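Local coordinates for capsid protein (Infectious hypodermal and hematopoietic necrosis virus, PDB 3N7X) that builds the icosahedral shell of this shrimp densovirus, in which sixty copies of a beta-barrel subunit assemble into the capsid, at residues Trp111-Ala116 with Phe232-Gly237; Asp216-Tyr221 with Asn249-Ala254; Gly238-Asp243 with Ala314-Gln319. One frame throughout, in Å; residues are numbered along the deposited sequence.

Interaction 1. Residues Trp111-Ala116 with Phe232-Gly237; sequences WKVHKA and FIPKWG
The W111 indole meets P234 at its edge. CD of the proline lies near the plane of the ring, 4.2 Å from CZ3 of W111. Because CD lies near the plane, this is an edge contact and not a stack. The indole N-H is held by the carbonyl of G223, in the same loop that carries P234. M79 also packs on W111.

The tighter part of the contact is between V113 and I233. CG1 of V113 lies 3.8 Å from CG2 of I233, and the two side chains cross at about a right angle. CG1 of V113 is anti to the backbone N (chi1 175°), and this places it at the isoleucine. The other methyl, CG2 of V113, lies 4.4 Å from P234 CD. The valine thus touches both loop residues. Beyond it, A116 CB meets the far end of the isoleucine, with I233 CD1 3.9 Å away. No hydrogen bond links the two segments, and all five touching residues are buried.

L291 and L293 of strand 281-296 pack on V113, and I213 of strand 208-214 packs on A116 and I233. These two strands lie on either side of strand 111-131 in its sheet. The contact lays part of the loop 222-263 over the face of strand 111-131 that carries V113 and A116. The order 45-59, 281-296, 111-131, 208-214 matches the BIDG sheet of the parvovirus jelly-roll barrel, and the loop probably corresponds to its G-H loop.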
loop_
_atom_site.group_PDB
_atom_site.type_symbol
_atom_site.label_atom_id
_atom_site.label_comp_id
_atom_site.label_asym_id
_atom_site.label_seq_id
_atom_site.Cartn_x
_atom_site.Cartn_y
_atom_site.Cartn_z
ATOM N N TRP A 111 -38.755 -80.429 29.857
ATOM C CA TRP A 111 -37.387 -79.968 30.012
ATOM C C TRP A 111 -36.642 -79.904 28.679
ATOM O O TRP A 111 -37.112 -80.422 27.662
ATOM C CB TRP A 111 -36.641 -80.910 30.960
ATOM C CG TRP A 111 -36.837 -82.361 30.609
ATOM C CD1 TRP A 111 -37.754 -83.218 31.148
ATOM C CD2 TRP A 111 -36.126 -83.111 29.612
ATOM N NE1 TRP A 111 -37.661 -84.453 30.550
ATOM C CE2 TRP A 111 -36.670 -84.416 29.604
ATOM C CE3 TRP A 111 -35.086 -82.807 28.723
ATOM C CZ2 TRP A 111 -36.205 -85.421 28.742
ATOM C CZ3 TRP A 111 -34.622 -83.806 27.863
ATOM C CH2 TRP A 111 -35.184 -85.099 27.881
ATOM N N LYS A 112 -35.475 -79.262 28.709
ATOM C CA LYS A 112 -34.602 -79.115 27.545
ATOM C C LYS A 112 -33.182 -79.259 28.041
ATOM O O LYS A 112 -32.891 -78.948 29.198
ATOM C CB LYS A 112 -34.663 -77.711 26.942
ATOM C CG LYS A 112 -35.939 -77.288 26.309
ATOM C CD LYS A 112 -35.789 -75.865 25.802
ATOM C CE LYS A 112 -37.069 -75.400 25.146
ATOM N NZ LYS A 112 -36.955 -74.006 24.662
ATOM N N VAL A 113 -32.300 -79.710 27.160
ATOM C CA VAL A 113 -30.890 -79.804 27.488
ATOM C C VAL A 113 -30.231 -78.829 26.528
ATOM O O VAL A 113 -30.350 -78.961 25.306
ATOM C CB VAL A 113 -30.318 -81.205 27.251
ATOM C CG1 VAL A 113 -28.815 -81.189 27.505
ATOM C CG2 VAL A 113 -30.989 -82.200 28.175
ATOM N N HIS A 114 -29.557 -77.829 27.078
ATOM C CA HIS A 114 -28.892 -76.831 26.260
ATOM C C HIS A 114 -27.521 -77.293 25.821
ATOM O O HIS A 114 -27.258 -77.458 24.633
ATOM C CB HIS A 114 -28.768 -75.519 27.035
ATOM C CG HIS A 114 -30.068 -74.799 27.196
ATOM N ND1 HIS A 114 -30.682 -74.132 26.155
ATOM C CD2 HIS A 114 -30.906 -74.693 28.254
ATOM C CE1 HIS A 114 -31.841 -73.651 26.566
ATOM N NE2 HIS A 114 -32.002 -73.977 27.835
ATOM N N LYS A 115 -26.652 -77.523 26.790
ATOM C CA LYS A 115 -25.291 -77.927 26.500
ATOM C C LYS A 115 -24.835 -78.955 27.532
ATOM O O LYS A 115 -25.307 -78.961 28.669
ATOM C CB LYS A 115 -24.404 -76.683 26.548
ATOM C CG LYS A 115 -22.993 -76.857 26.057
ATOM C CD LYS A 115 -22.208 -75.551 26.205
ATOM C CE LYS A 115 -20.768 -75.708 25.705
ATOM N NZ LYS A 115 -19.912 -74.502 25.947
ATOM N N ALA A 116 -23.932 -79.836 27.128
ATOM C CA ALA A 116 -23.400 -80.849 28.026
ATOM C C ALA A 116 -22.068 -81.302 27.455
ATOM O O ALA A 116 -21.798 -81.108 26.266
ATOM C CB ALA A 116 -24.357 -82.021 28.132
ATOM N N PHE A 232 -31.495 -90.072 25.244
ATOM C CA PHE A 232 -30.623 -89.203 24.467
ATOM C C PHE A 232 -30.919 -87.716 24.570
ATOM O O PHE A 232 -32.075 -87.298 24.619
ATOM C CB PHE A 232 -30.672 -89.584 22.981
ATOM C CG PHE A 232 -30.296 -91.010 22.690
ATOM C CD1 PHE A 232 -29.723 -91.821 23.668
ATOM C CD2 PHE A 232 -30.499 -91.539 21.419
ATOM C CE1 PHE A 232 -29.359 -93.138 23.385
ATOM C CE2 PHE A 232 -30.140 -92.852 21.123
ATOM C CZ PHE A 232 -29.567 -93.656 22.109
ATOM N N ILE A 233 -29.860 -86.916 24.605
ATOM C CA ILE A 233 -30.017 -85.474 24.617
ATOM C C ILE A 233 -30.643 -85.212 23.245
ATOM O O ILE A 233 -30.132 -85.673 22.225
ATOM C CB ILE A 233 -28.651 -84.785 24.737
ATOM C CG1 ILE A 233 -28.130 -84.959 26.167
ATOM C CG2 ILE A 233 -28.764 -83.322 24.351
ATOM C CD1 ILE A 233 -26.692 -84.532 26.367
ATOM N N PRO A 234 -31.768 -84.485 23.204
ATOM C CA PRO A 234 -32.461 -84.187 21.946
ATOM C C PRO A 234 -31.591 -83.807 20.757
ATOM O O PRO A 234 -30.929 -82.771 20.755
ATOM C CB PRO A 234 -33.431 -83.079 22.343
ATOM C CG PRO A 234 -33.771 -83.446 23.749
ATOM C CD PRO A 234 -32.410 -83.780 24.327
ATOM N N LYS A 235 -31.609 -84.666 19.746
ATOM C CA LYS A 235 -30.860 -84.464 18.512
ATOM C C LYS A 235 -31.674 -85.123 17.409
ATOM O O LYS A 235 -32.338 -86.129 17.651
ATOM C CB LYS A 235 -29.484 -85.125 18.601
ATOM C CG LYS A 235 -28.412 -84.276 19.270
ATOM C CD LYS A 235 -27.983 -83.147 18.349
ATOM C CE LYS A 235 -26.766 -82.418 18.874
ATOM N NZ LYS A 235 -26.385 -81.308 17.968
ATOM N N TRP A 236 -31.628 -84.564 16.205
ATOM C CA TRP A 236 -32.385 -85.115 15.086
ATOM C C TRP A 236 -31.491 -85.283 13.869
ATOM O O TRP A 236 -30.871 -84.327 13.421
ATOM C CB TRP A 236 -33.554 -84.184 14.749
ATOM C CG TRP A 236 -34.483 -84.718 13.705
ATOM C CD1 TRP A 236 -34.286 -84.730 12.350
ATOM C CD2 TRP A 236 -35.750 -85.345 13.932
ATOM N NE1 TRP A 236 -35.354 -85.328 11.721
ATOM C CE2 TRP A 236 -36.267 -85.718 12.666
ATOM C CE3 TRP A 236 -36.500 -85.634 15.083
ATOM C CZ2 TRP A 236 -37.502 -86.365 12.518
ATOM C CZ3 TRP A 236 -37.734 -86.280 14.936
ATOM C CH2 TRP A 236 -38.219 -86.636 13.659
ATOM N N GLY A 237 -31.425 -86.501 13.336
ATOM C CA GLY A 237 -30.595 -86.750 12.173
ATOM C C GLY A 237 -30.354 -88.224 11.923
ATOM O O GLY A 237 -30.227 -89.009 12.865
#

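Interaction 2. Residues Asp216-Tyr221 with Asn249-Ala254; sequences DTRNWY and NLVYPA
The R218 guanidinium overlaps the ring of P253. CD of the proline stands 3.5 Å above the guanidinium plane, over its centre, and is 3.6 Å from R218 CZ. The arginine chain bends at chi3 (64°), where NE turns off the line of the chain. Before that bend its CD runs past V251, 3.8 Å from CG1 of the valine.

D216 holds the guanidinium side-on at its edge, in a salt bridge. R218 NE meets OD2 of D216 at 2.8 Å, and R218 NH2 meets OD1 of D216, also at 2.8 Å. Both oxygens lie close to the guanidinium plane, and both are met on their syn side. This two-point grip fixes the rotation of the group that faces P253. D216 OD2 also accepts from the backbone N of R218, 3.0 Å away, which makes an Asx turn. The turn leads from strand 208-214 into the short strand 220-221. P253 lies in the loop 222-263, probably the G-H loop of the jelly roll, so the contact folds this loop back on the turn and short strand that precede it.

N219 makes the hydrogen bond across the contact. Its ND2 donates to V251 O at 3.0 Å, with an N-H...O angle of 163°. The donor sits above the carbonyl plane of V251. OD1 of N219 lies against the valine, 3.3 Å from V251 CB. The same V251 oxygen accepts from W242 NE1, so two side chains grip it. ND2 of N219 also donates to the hydroxyl of Y221. R218 NH1 reaches a neighbouring subunit, where the carbonyl of D255 accepts from it.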
loop_
_atom_site.group_PDB
_atom_site.type_symbol
_atom_site.label_atom_id
_atom_site.label_comp_id
_atom_site.label_asym_id
_atom_site.label_seq_id
_atom_site.Cartn_x
_atom_site.Cartn_y
_atom_site.Cartn_z
ATOM N N ASP A 216 -31.059 -79.892 20.871
ATOM C CA ASP A 216 -32.006 -79.111 20.093
ATOM C C ASP A 216 -32.968 -78.489 21.096
ATOM O O ASP A 216 -33.488 -79.178 21.975
ATOM C CB ASP A 216 -32.778 -80.007 19.138
ATOM C CG ASP A 216 -33.575 -79.216 18.138
ATOM O OD1 ASP A 216 -33.106 -79.082 16.987
ATOM O OD2 ASP A 216 -34.657 -78.708 18.506
ATOM N N THR A 217 -33.224 -77.195 20.960
ATOM C CA THR A 217 -34.092 -76.515 21.908
ATOM C C THR A 217 -35.446 -76.048 21.397
ATOM O O THR A 217 -36.129 -75.283 22.084
ATOM C CB THR A 217 -33.374 -75.296 22.513
ATOM O OG1 THR A 217 -32.945 -74.425 21.457
ATOM C CG2 THR A 217 -32.170 -75.734 23.323
ATOM N N ARG A 218 -35.856 -76.499 20.217
ATOM C CA ARG A 218 -37.146 -76.067 19.685
ATOM C C ARG A 218 -38.337 -76.641 20.461
ATOM O O ARG A 218 -39.416 -76.045 20.464
ATOM C CB ARG A 218 -37.271 -76.435 18.200
ATOM C CG ARG A 218 -37.739 -77.857 17.912
ATOM C CD ARG A 218 -37.526 -78.170 16.444
ATOM N NE ARG A 218 -36.101 -78.152 16.128
ATOM C CZ ARG A 218 -35.588 -77.809 14.951
ATOM N NH1 ARG A 218 -36.380 -77.443 13.951
ATOM N NH2 ARG A 218 -34.275 -77.831 14.775
ATOM N N ASN A 219 -38.144 -77.784 21.117
ATOM C CA ASN A 219 -39.225 -78.414 21.875
ATOM C C ASN A 219 -38.929 -78.582 23.355
ATOM O O ASN A 219 -37.803 -78.386 23.814
ATOM C CB ASN A 219 -39.528 -79.815 21.333
ATOM C CG ASN A 219 -39.854 -79.819 19.864
ATOM O OD1 ASN A 219 -40.669 -79.025 19.393
ATOM N ND2 ASN A 219 -39.231 -80.729 19.127
ATOM N N TRP A 220 -39.975 -78.947 24.092
ATOM C CA TRP A 220 -39.877 -79.259 25.510
ATOM C C TRP A 220 -40.091 -80.775 25.496
ATOM O O TRP A 220 -40.869 -81.286 24.684
ATOM C CB TRP A 220 -40.995 -78.594 26.320
ATOM C CG TRP A 220 -40.806 -77.124 26.559
ATOM C CD1 TRP A 220 -41.515 -76.102 25.993
ATOM C CD2 TRP A 220 -39.841 -76.512 27.425
ATOM N NE1 TRP A 220 -41.051 -74.891 26.451
ATOM C CE2 TRP A 220 -40.024 -75.111 27.331
ATOM C CE3 TRP A 220 -38.839 -77.009 28.274
ATOM C CZ2 TRP A 220 -39.242 -74.198 28.051
ATOM C CZ3 TRP A 220 -38.058 -76.103 28.993
ATOM C CH2 TRP A 220 -38.266 -74.710 28.874
ATOM N N TYR A 221 -39.401 -81.494 26.371
ATOM C CA TYR A 221 -39.530 -82.945 26.423
ATOM C C TYR A 221 -40.035 -83.382 27.786
ATOM O O TYR A 221 -39.738 -82.747 28.798
ATOM C CB TYR A 221 -38.174 -83.585 26.109
ATOM C CG TYR A 221 -37.718 -83.271 24.700
ATOM C CD1 TYR A 221 -38.031 -84.122 23.640
ATOM C CD2 TYR A 221 -37.073 -82.066 24.405
ATOM C CE1 TYR A 221 -37.725 -83.780 22.317
ATOM C CE2 TYR A 221 -36.765 -81.712 23.087
ATOM C CZ TYR A 221 -37.099 -82.575 22.049
ATOM O OH TYR A 221 -36.837 -82.224 20.745
ATOM N N ASN A 249 -48.827 -82.312 17.252
ATOM C CA ASN A 249 -48.027 -82.448 16.052
ATOM C C ASN A 249 -46.545 -82.557 16.375
ATOM O O ASN A 249 -46.056 -81.961 17.336
ATOM C CB ASN A 249 -48.244 -81.233 15.157
ATOM C CG ASN A 249 -49.703 -80.991 14.854
ATOM O OD1 ASN A 249 -50.146 -79.845 14.768
ATOM N ND2 ASN A 249 -50.458 -82.068 14.679
ATOM N N LEU A 250 -45.834 -83.319 15.557
ATOM C CA LEU A 250 -44.402 -83.477 15.721
ATOM C C LEU A 250 -43.729 -82.212 15.186
ATOM O O LEU A 250 -44.115 -81.689 14.142
ATOM C CB LEU A 250 -43.916 -84.685 14.923
ATOM C CG LEU A 250 -42.400 -84.832 14.786
ATOM C CD1 LEU A 250 -41.783 -85.140 16.149
ATOM C CD2 LEU A 250 -42.091 -85.937 13.785
ATOM N N VAL A 251 -42.737 -81.713 15.912
ATOM C CA VAL A 251 -42.004 -80.529 15.488
ATOM C C VAL A 251 -40.545 -80.952 15.362
ATOM O O VAL A 251 -39.957 -81.466 16.313
ATOM C CB VAL A 251 -42.150 -79.386 16.511
ATOM C CG1 VAL A 251 -41.326 -78.189 16.087
ATOM C CG2 VAL A 251 -43.609 -78.992 16.625
ATOM N N TYR A 252 -39.968 -80.746 14.184
ATOM C CA TYR A 252 -38.588 -81.149 13.934
ATOM C C TYR A 252 -38.051 -80.491 12.667
ATOM O O TYR A 252 -38.809 -79.920 11.889
ATOM C CB TYR A 252 -38.536 -82.658 13.733
ATOM C CG TYR A 252 -39.226 -83.084 12.458
ATOM C CD1 TYR A 252 -40.604 -82.920 12.298
ATOM C CD2 TYR A 252 -38.501 -83.620 11.396
ATOM C CE1 TYR A 252 -41.241 -83.278 11.108
ATOM C CE2 TYR A 252 -39.125 -83.985 10.204
ATOM C CZ TYR A 252 -40.496 -83.810 10.064
ATOM O OH TYR A 252 -41.113 -84.154 8.878
ATOM N N PRO A 253 -36.729 -80.570 12.443
ATOM C CA PRO A 253 -36.111 -79.980 11.246
ATOM C C PRO A 253 -36.235 -80.950 10.059
ATOM O O PRO A 253 -35.375 -81.807 9.855
ATOM C CB PRO A 253 -34.668 -79.769 11.684
ATOM C CG PRO A 253 -34.433 -80.950 12.590
ATOM C CD PRO A 253 -35.703 -81.013 13.408
ATOM N N ALA A 254 -37.309 -80.810 9.284
ATOM C CA ALA A 254 -37.580 -81.689 8.138
ATOM C C ALA A 254 -36.951 -81.196 6.846
ATOM O O ALA A 254 -36.653 -81.965 5.933
ATOM C CB ALA A 254 -39.083 -81.810 7.937
#

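Interaction 3. Residues Gly238-Asp243 with Ala314-Gln319; sequences GQIKWD and APCTGQ
C316 carries its sulfur anti to the backbone N (chi1 -174°), and this sets SG 3.4 Å from the carbonyl oxygen of K241. The same oxygen lies 3.2 Å from CB of C316. At W242, CG takes the crowded position between the backbone N and the carbonyl carbon (chi1 53°). This turns the indole of W242 off from 314-319, and mainly CB stays in the contact, 3.3 Å from A314 O.

The backbone closes the join. D243 N donates to A314 O at 2.7 Å, nearly straight and in the plane of that carbonyl. A314 N returns a bond of 2.9 Å to D243 O, with the donor tilted from the carbonyl plane. D243 and A314 thus form a single antiparallel bridge, as a hydrogen-bonded pair. Their CB atoms stand 4.0 Å apart. I240 adds a looser apolar contact, with its CG2 4.4 Å from C316 SG.

The indole N-H of W242 is used elsewhere, on the carbonyl of V251. Its ring meets W236 and Y221 edge-to-face. H313, just before A314, also meets this ring, with the planes close to perpendicular. The bridge lies where 314-319 leaves strand 312-313, which runs parallel to strand 220-221. From there the segment continues toward strand 322-324, one of the two outermost strands of the seven-stranded sheet within this chain.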
loop_
_atom_site.group_PDB
_atom_site.type_symbol
_atom_site.label_atom_id
_atom_site.label_comp_id
_atom_site.label_asym_id
_atom_site.label_seq_id
_atom_site.Cartn_x
_atom_site.Cartn_y
_atom_site.Cartn_z
ATOM N N GLY A 238 -30.289 -88.604 10.648
ATOM C CA GLY A 238 -30.063 -89.995 10.302
ATOM C C GLY A 238 -31.114 -90.907 10.908
ATOM O O GLY A 238 -32.313 -90.671 10.759
ATOM N N GLN A 239 -30.665 -91.950 11.597
ATOM C CA GLN A 239 -31.577 -92.900 12.224
ATOM C C GLN A 239 -32.128 -92.336 13.530
ATOM O O GLN A 239 -33.132 -92.820 14.050
ATOM C CB GLN A 239 -30.846 -94.206 12.516
ATOM C CG GLN A 239 -29.832 -94.095 13.644
ATOM C CD GLN A 239 -29.052 -95.382 13.856
ATOM O OE1 GLN A 239 -29.635 -96.466 13.960
ATOM N NE2 GLN A 239 -27.728 -95.270 13.928
ATOM N N ILE A 240 -31.465 -91.306 14.050
ATOM C CA ILE A 240 -31.863 -90.686 15.308
ATOM C C ILE A 240 -33.048 -89.741 15.189
ATOM O O ILE A 240 -33.041 -88.824 14.371
ATOM C CB ILE A 240 -30.704 -89.887 15.919
ATOM C CG1 ILE A 240 -29.462 -90.770 16.031
ATOM C CG2 ILE A 240 -31.114 -89.354 17.285
ATOM C CD1 ILE A 240 -29.672 -92.018 16.865
ATOM N N LYS A 241 -34.053 -89.953 16.030
ATOM C CA LYS A 241 -35.232 -89.098 16.015
ATOM C C LYS A 241 -35.988 -89.182 17.336
ATOM O O LYS A 241 -35.968 -90.217 18.001
ATOM C CB LYS A 241 -36.167 -89.516 14.886
ATOM C CG LYS A 241 -36.870 -90.837 15.135
ATOM C CD LYS A 241 -37.833 -91.146 14.004
ATOM C CE LYS A 241 -38.842 -92.219 14.393
ATOM N NZ LYS A 241 -38.199 -93.525 14.646
ATOM N N TRP A 242 -36.643 -88.086 17.716
ATOM C CA TRP A 242 -37.439 -88.066 18.937
ATOM C C TRP A 242 -38.882 -88.297 18.507
ATOM O O TRP A 242 -39.166 -88.321 17.309
ATOM C CB TRP A 242 -37.286 -86.730 19.672
ATOM C CG TRP A 242 -37.558 -85.501 18.855
ATOM C CD1 TRP A 242 -38.762 -85.094 18.350
ATOM C CD2 TRP A 242 -36.608 -84.490 18.485
ATOM N NE1 TRP A 242 -38.621 -83.892 17.694
ATOM C CE2 TRP A 242 -37.310 -83.499 17.760
ATOM C CE3 TRP A 242 -35.230 -84.327 18.694
ATOM C CZ2 TRP A 242 -36.682 -82.359 17.246
ATOM C CZ3 TRP A 242 -34.604 -83.192 18.182
ATOM C CH2 TRP A 242 -35.333 -82.223 17.466
ATOM N N ASP A 243 -39.792 -88.465 19.461
ATOM C CA ASP A 243 -41.188 -88.726 19.114
ATOM C C ASP A 243 -42.162 -87.604 19.421
ATOM O O ASP A 243 -41.928 -86.772 20.302
ATOM C CB ASP A 243 -41.666 -90.009 19.789
ATOM C CG ASP A 243 -40.820 -91.211 19.413
ATOM O OD1 ASP A 243 -40.581 -91.421 18.201
ATOM O OD2 ASP A 243 -40.395 -91.948 20.329
ATOM N N ALA A 314 -41.389 -86.674 23.141
ATOM C CA ALA A 314 -40.755 -87.766 23.864
ATOM C C ALA A 314 -39.347 -87.914 23.307
ATOM O O ALA A 314 -39.150 -88.027 22.094
ATOM C CB ALA A 314 -41.539 -89.054 23.672
ATOM N N PRO A 315 -38.344 -87.899 24.187
ATOM C CA PRO A 315 -36.957 -88.033 23.744
ATOM C C PRO A 315 -36.650 -89.418 23.198
ATOM O O PRO A 315 -37.346 -90.391 23.492
ATOM C CB PRO A 315 -36.164 -87.734 25.011
ATOM C CG PRO A 315 -37.060 -88.272 26.093
ATOM C CD PRO A 315 -38.418 -87.756 25.653
ATOM N N CYS A 316 -35.599 -89.494 22.397
ATOM C CA CYS A 316 -35.165 -90.755 21.827
ATOM C C CYS A 316 -34.470 -91.540 22.941
ATOM O O CYS A 316 -33.813 -90.953 23.808
ATOM C CB CYS A 316 -34.178 -90.484 20.690
ATOM S SG CYS A 316 -33.662 -91.940 19.753
ATOM N N THR A 317 -34.623 -92.861 22.930
ATOM C CA THR A 317 -33.975 -93.708 23.930
ATOM C C THR A 317 -33.306 -94.909 23.266
ATOM O O THR A 317 -33.659 -95.295 22.146
ATOM C CB THR A 317 -34.981 -94.229 24.989
ATOM O OG1 THR A 317 -36.004 -94.995 24.345
ATOM C CG2 THR A 317 -35.617 -93.069 25.742
ATOM N N GLY A 318 -32.333 -95.494 23.958
ATOM C CA GLY A 318 -31.631 -96.648 23.422
ATOM C C GLY A 318 -31.580 -97.773 24.437
ATOM O O GLY A 318 -32.500 -97.924 25.238
ATOM N N GLN A 319 -30.514 -98.566 24.404
ATOM C CA GLN A 319 -30.358 -99.666 25.345
ATOM C C GLN A 319 -28.947 -99.649 25.900
ATOM O O GLN A 319 -28.001 -99.314 25.194
ATOM C CB GLN A 319 -30.624 -101.015 24.667
ATOM C CG GLN A 319 -32.002 -101.141 24.045
ATOM C CD GLN A 319 -32.080 -100.499 22.666
ATOM O OE1 GLN A 319 -33.147 -100.056 22.233
ATOM N NE2 GLN A 319 -30.948 -100.458 21.964
#

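From the N terminus, strand 111-131 comes first. Interaction 1 closes a loop of 115 residues when 232-237 returns to the start of this strand. Interaction 2 opens within that loop, at 216-221, and closes beyond it at 249-254, so the two cross. Interaction 3 starts at 238-243, directly after interaction 1 has closed, and the two follow in series. It ends at 314-319 and crosses interaction 2. Together they pin one long loop, 222-263, at three places: to a barrel strand, to the turn and short strand just before it, and to the segment after strand 312-313. W242 lies at the junction, touching residues of both other contacts. Each contact also comes near a second subunit.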